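Local coordinates for microtubule-associated protein 1A/1B, light chain 3, putative (Trypanosoma brucei, PDB 3H9D), which probably acts in autophagy as a ubiquitin-like ATG8 protein that binds phosphatidylethanolamine in membranes, at residues 71-84 with 101-115. Numbering follows the deposited sequence.
Sequences VQLEAESALFVYTN and YKDEDGFLYMKYSGE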
# COMPACT_ATOMS: atom_id res chain seq x y z
N VAL A 71 23.11 6.85 3.86
CA VAL A 71 23.28 5.41 3.59
C VAL A 71 24.69 4.92 3.94
O VAL A 71 24.91 3.73 4.16
CB VAL A 71 22.86 5.01 2.13
CG1 VAL A 71 21.38 5.30 1.90
CG2 VAL A 71 23.71 5.70 1.07
N GLN A 72 25.63 5.87 4.01
CA GLN A 72 27.04 5.63 4.35
C GLN A 72 27.76 4.69 3.37
O GLN A 72 28.69 3.96 3.75
CB GLN A 72 27.19 5.15 5.80
CG GLN A 72 26.88 6.22 6.84
CD GLN A 72 26.34 5.62 8.13
OE1 GLN A 72 26.81 4.57 8.59
NE2 GLN A 72 25.35 6.29 8.72
N LEU A 73 27.30 4.73 2.12
CA LEU A 73 27.87 3.94 1.03
C LEU A 73 29.27 4.45 0.73
O LEU A 73 29.48 5.67 0.60
CB LEU A 73 27.00 4.11 -0.23
CG LEU A 73 26.76 3.01 -1.27
CD1 LEU A 73 26.46 3.65 -2.63
CD2 LEU A 73 27.88 1.98 -1.37
N GLU A 74 30.22 3.51 0.62
CA GLU A 74 31.59 3.81 0.20
C GLU A 74 31.57 4.78 -0.98
O GLU A 74 30.91 4.51 -1.99
CB GLU A 74 32.31 2.52 -0.20
CG GLU A 74 32.88 1.71 0.95
CD GLU A 74 31.84 0.84 1.65
OE1 GLU A 74 30.93 1.40 2.30
OE2 GLU A 74 31.94 -0.41 1.57
N ALA A 75 32.29 5.89 -0.85
CA ALA A 75 32.28 6.96 -1.87
C ALA A 75 32.77 6.49 -3.24
O ALA A 75 32.57 7.18 -4.25
CB ALA A 75 33.08 8.17 -1.39
N GLU A 76 33.38 5.31 -3.27
CA GLU A 76 33.83 4.69 -4.51
C GLU A 76 32.65 4.12 -5.31
O GLU A 76 32.75 3.95 -6.53
CB GLU A 76 34.84 3.59 -4.20
CG GLU A 76 35.78 3.26 -5.34
CD GLU A 76 37.00 4.15 -5.36
OE1 GLU A 76 37.68 4.25 -4.32
OE2 GLU A 76 37.27 4.74 -6.43
N SER A 77 31.55 3.84 -4.62
CA SER A 77 30.39 3.24 -5.24
C SER A 77 29.36 4.26 -5.70
O SER A 77 29.07 5.23 -4.99
CB SER A 77 29.74 2.24 -4.28
OG SER A 77 30.52 1.07 -4.16
N ALA A 78 28.83 4.03 -6.90
CA ALA A 78 27.70 4.79 -7.41
C ALA A 78 26.43 4.53 -6.59
O ALA A 78 26.26 3.46 -5.99
CB ALA A 78 27.46 4.46 -8.87
N LEU A 79 25.55 5.53 -6.60
CA LEU A 79 24.26 5.50 -5.95
C LEU A 79 23.24 5.99 -6.96
O LEU A 79 23.38 7.09 -7.50
CB LEU A 79 24.26 6.41 -4.71
CG LEU A 79 23.00 6.58 -3.85
CD1 LEU A 79 22.46 5.23 -3.32
CD2 LEU A 79 23.30 7.54 -2.68
N PHE A 80 22.23 5.17 -7.21
CA PHE A 80 21.19 5.52 -8.18
C PHE A 80 19.86 5.81 -7.49
O PHE A 80 19.58 5.26 -6.43
CB PHE A 80 21.03 4.40 -9.23
CG PHE A 80 22.33 4.02 -9.90
CD1 PHE A 80 23.06 2.92 -9.46
CD2 PHE A 80 22.82 4.76 -10.97
CE1 PHE A 80 24.26 2.58 -10.07
CE2 PHE A 80 24.03 4.42 -11.59
CZ PHE A 80 24.74 3.33 -11.14
N VAL A 81 19.05 6.68 -8.08
CA VAL A 81 17.69 6.92 -7.58
C VAL A 81 16.64 6.77 -8.66
O VAL A 81 16.91 6.97 -9.84
CB VAL A 81 17.53 8.27 -6.80
CG1 VAL A 81 18.32 8.22 -5.48
CG2 VAL A 81 17.93 9.47 -7.67
N TYR A 82 15.43 6.40 -8.25
CA TYR A 82 14.38 5.98 -9.16
C TYR A 82 13.07 6.64 -8.75
O TYR A 82 12.79 6.79 -7.56
CB TYR A 82 14.24 4.45 -9.13
CG TYR A 82 15.54 3.69 -9.39
CD1 TYR A 82 15.84 3.21 -10.66
CD2 TYR A 82 16.45 3.45 -8.36
CE1 TYR A 82 17.03 2.51 -10.91
CE2 TYR A 82 17.65 2.75 -8.60
CZ TYR A 82 17.92 2.29 -9.88
OH TYR A 82 19.09 1.61 -10.13
N THR A 83 12.29 7.07 -9.74
CA THR A 83 10.87 7.35 -9.54
C THR A 83 10.15 6.63 -10.67
O THR A 83 10.71 6.49 -11.76
CB THR A 83 10.47 8.86 -9.60
OG1 THR A 83 11.57 9.71 -9.25
CG2 THR A 83 9.33 9.11 -8.64
N ASN A 84 8.92 6.19 -10.41
CA ASN A 84 8.12 5.46 -11.40
C ASN A 84 8.94 4.39 -12.13
O ASN A 84 8.87 4.27 -13.36
CB ASN A 84 7.48 6.44 -12.40
CG ASN A 84 6.36 5.81 -13.20
OD1 ASN A 84 5.60 4.97 -12.70
ND2 ASN A 84 6.24 6.21 -14.47
N TYR A 101 5.94 13.47 -10.89
CA TYR A 101 5.83 12.12 -10.33
C TYR A 101 5.28 12.04 -8.90
O TYR A 101 5.25 10.95 -8.32
CB TYR A 101 7.20 11.43 -10.37
CG TYR A 101 7.80 11.20 -11.74
CD1 TYR A 101 7.34 10.19 -12.58
CD2 TYR A 101 8.87 11.99 -12.19
CE1 TYR A 101 7.90 9.97 -13.83
CE2 TYR A 101 9.44 11.78 -13.44
CZ TYR A 101 8.95 10.77 -14.26
OH TYR A 101 9.52 10.55 -15.50
N LYS A 102 4.85 13.16 -8.33
CA LYS A 102 4.30 13.15 -6.97
C LYS A 102 3.06 12.27 -6.83
O LYS A 102 2.17 12.28 -7.68
CB LYS A 102 4.01 14.57 -6.46
CG LYS A 102 2.88 15.30 -7.18
CD LYS A 102 2.94 16.78 -6.88
CE LYS A 102 1.66 17.49 -7.25
NZ LYS A 102 1.70 18.92 -6.81
N ASP A 103 3.03 11.51 -5.73
CA ASP A 103 1.90 10.66 -5.38
C ASP A 103 0.70 11.55 -5.01
O ASP A 103 0.87 12.71 -4.67
CB ASP A 103 2.29 9.76 -4.19
CG ASP A 103 1.33 8.60 -3.98
OD1 ASP A 103 0.43 8.71 -3.12
OD2 ASP A 103 1.49 7.57 -4.66
N GLU A 104 -0.49 10.98 -5.09
CA GLU A 104 -1.73 11.62 -4.64
C GLU A 104 -1.66 12.19 -3.21
O GLU A 104 -2.26 13.23 -2.92
CB GLU A 104 -2.89 10.63 -4.75
OE1 GLU A 104 -6.04 10.93 -3.72
OE2 GLU A 104 -5.08 12.13 -6.27
N ASP A 105 -0.92 11.51 -2.33
CA ASP A 105 -0.77 11.98 -0.95
C ASP A 105 0.13 13.22 -0.81
O ASP A 105 0.18 13.82 0.27
CB ASP A 105 -0.35 10.85 0.00
CG ASP A 105 1.03 10.28 -0.30
OD1 ASP A 105 1.80 10.88 -1.09
OD2 ASP A 105 1.35 9.22 0.28
N GLY A 106 0.80 13.60 -1.90
CA GLY A 106 1.65 14.80 -1.92
C GLY A 106 3.13 14.52 -1.76
O GLY A 106 3.96 15.43 -1.87
N PHE A 107 3.46 13.25 -1.49
CA PHE A 107 4.84 12.80 -1.35
C PHE A 107 5.39 12.37 -2.70
O PHE A 107 4.64 11.89 -3.55
CB PHE A 107 4.94 11.61 -0.37
CG PHE A 107 4.97 12.02 1.08
CD1 PHE A 107 3.90 11.71 1.92
CD2 PHE A 107 6.08 12.69 1.62
CE1 PHE A 107 3.92 12.08 3.28
CE2 PHE A 107 6.11 13.06 2.96
CZ PHE A 107 5.02 12.76 3.80
N LEU A 108 6.69 12.57 -2.90
CA LEU A 108 7.39 11.96 -4.02
C LEU A 108 8.07 10.69 -3.53
O LEU A 108 8.93 10.75 -2.66
CB LEU A 108 8.44 12.92 -4.61
CG LEU A 108 9.37 12.39 -5.71
CD1 LEU A 108 8.61 12.19 -7.01
CD2 LEU A 108 10.57 13.31 -5.92
N TYR A 109 7.67 9.55 -4.08
CA TYR A 109 8.25 8.27 -3.68
C TYR A 109 9.46 7.91 -4.53
O TYR A 109 9.35 7.73 -5.74
CB TYR A 109 7.21 7.14 -3.71
CG TYR A 109 6.19 7.25 -2.61
CD1 TYR A 109 5.15 8.18 -2.67
CD2 TYR A 109 6.28 6.43 -1.49
CE1 TYR A 109 4.22 8.29 -1.63
CE2 TYR A 109 5.36 6.52 -0.46
CZ TYR A 109 4.33 7.45 -0.53
OH TYR A 109 3.43 7.53 0.51
N MET A 110 10.61 7.80 -3.89
CA MET A 110 11.84 7.49 -4.61
C MET A 110 12.40 6.20 -4.08
O MET A 110 12.16 5.86 -2.93
CB MET A 110 12.87 8.60 -4.44
CG MET A 110 12.38 9.98 -4.83
SD MET A 110 13.66 11.22 -4.66
CE MET A 110 14.77 10.75 -5.98
N LYS A 111 13.11 5.48 -4.93
CA LYS A 111 13.90 4.32 -4.52
C LYS A 111 15.36 4.64 -4.76
O LYS A 111 15.69 5.49 -5.58
CB LYS A 111 13.52 3.07 -5.33
CG LYS A 111 12.04 2.73 -5.35
CD LYS A 111 11.71 1.55 -4.46
CE LYS A 111 11.36 1.99 -3.05
NZ LYS A 111 11.11 0.82 -2.17
N TYR A 112 16.24 3.96 -4.04
CA TYR A 112 17.68 4.12 -4.22
C TYR A 112 18.37 2.76 -4.26
O TYR A 112 17.91 1.79 -3.64
CB TYR A 112 18.30 5.02 -3.12
CG TYR A 112 18.14 4.47 -1.72
CD1 TYR A 112 19.12 3.65 -1.16
CD2 TYR A 112 17.01 4.75 -0.95
CE1 TYR A 112 18.98 3.13 0.11
CE2 TYR A 112 16.87 4.24 0.34
CZ TYR A 112 17.85 3.42 0.85
OH TYR A 112 17.74 2.89 2.09
N SER A 113 19.47 2.71 -5.00
CA SER A 113 20.26 1.49 -5.09
C SER A 113 21.71 1.83 -5.34
O SER A 113 22.01 2.81 -6.03
CB SER A 113 19.73 0.60 -6.24
OG SER A 113 20.52 -0.56 -6.37
N GLY A 114 22.61 1.01 -4.80
CA GLY A 114 24.01 1.03 -5.18
C GLY A 114 24.19 0.12 -6.38
O GLY A 114 23.21 -0.21 -7.06
N GLU A 115 25.42 -0.31 -6.62
CA GLU A 115 25.75 -1.13 -7.79
C GLU A 115 25.50 -2.61 -7.54
O GLU A 115 25.40 -3.38 -8.48
CB GLU A 115 27.19 -0.87 -8.26
CG GLU A 115 27.47 0.60 -8.55
CD GLU A 115 28.87 0.85 -9.10
OE1 GLU A 115 29.75 1.32 -8.34
OE2 GLU A 115 29.08 0.58 -10.30
O HOH W 1 30.54 -0.06 -6.33
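Phe-80 to Thr-83 and Leu-108 to Ser-113 are antiparallel neighbours in the mixed sheet of the ubiquitin-like ATG8 fold. Their directions differ by 149°. Strand 108-113 is the middle strand of the sheet; strand 31-38 runs parallel to it along its other edge. Two hydrogen-bonded pairs join the strands: Phe-80 with Ser-113 and Tyr-82 with Lys-111. In the first, Phe-80 N gives to Ser-113 O at 2.6 Å, and Phe-80 O accepts from Ser-113 N. Tyr-82 and Lys-111 exchange N-H and C=O in the same way. Between them lies the non-hydrogen-bonded pair Val-81 and Tyr-112.

Val-81 and Tyr-112 share one face of the sheet. Val-81 CG2 meets the methyl end of Met-110, CE, at 3.8 Å. A bend at the end of Met-110 turns CE toward Val-81. Val-71, at the end of helix 60-71, lays CG1 3.7 Å from Tyr-112 CE1, and the Tyr-112 hydroxyl bonds to Gly-45 O. Thr-83 is wedged beside helix 94-101. Thr-83 CG2 lies 3.6 Å from both Leu-108 CD1 and Tyr-101 CB, while its CB sits over one face of the Tyr-101 ring. Thr-83 OG1 is buried without a polar partner in the model.

The opposite face carries Tyr-82 with Lys-111 and Ser-113. With CG anti to the carbonyl carbon (chi1 -54°), the Tyr-82 ring reaches along the neighbouring strand edge-on. Tyr-82 CE2 comes to 3.8 Å from Ser-113 CB. Lys-111 turns its amine away to Lys-38 O. Past the strands, Glu-115 extends back beside Phe-80, with CG at the edge of that ring. Glu-115 OE1 accepts from Ala-78 N at 3.2 Å, a nearly straight bond (163°) that arrives from above the carboxylate plane.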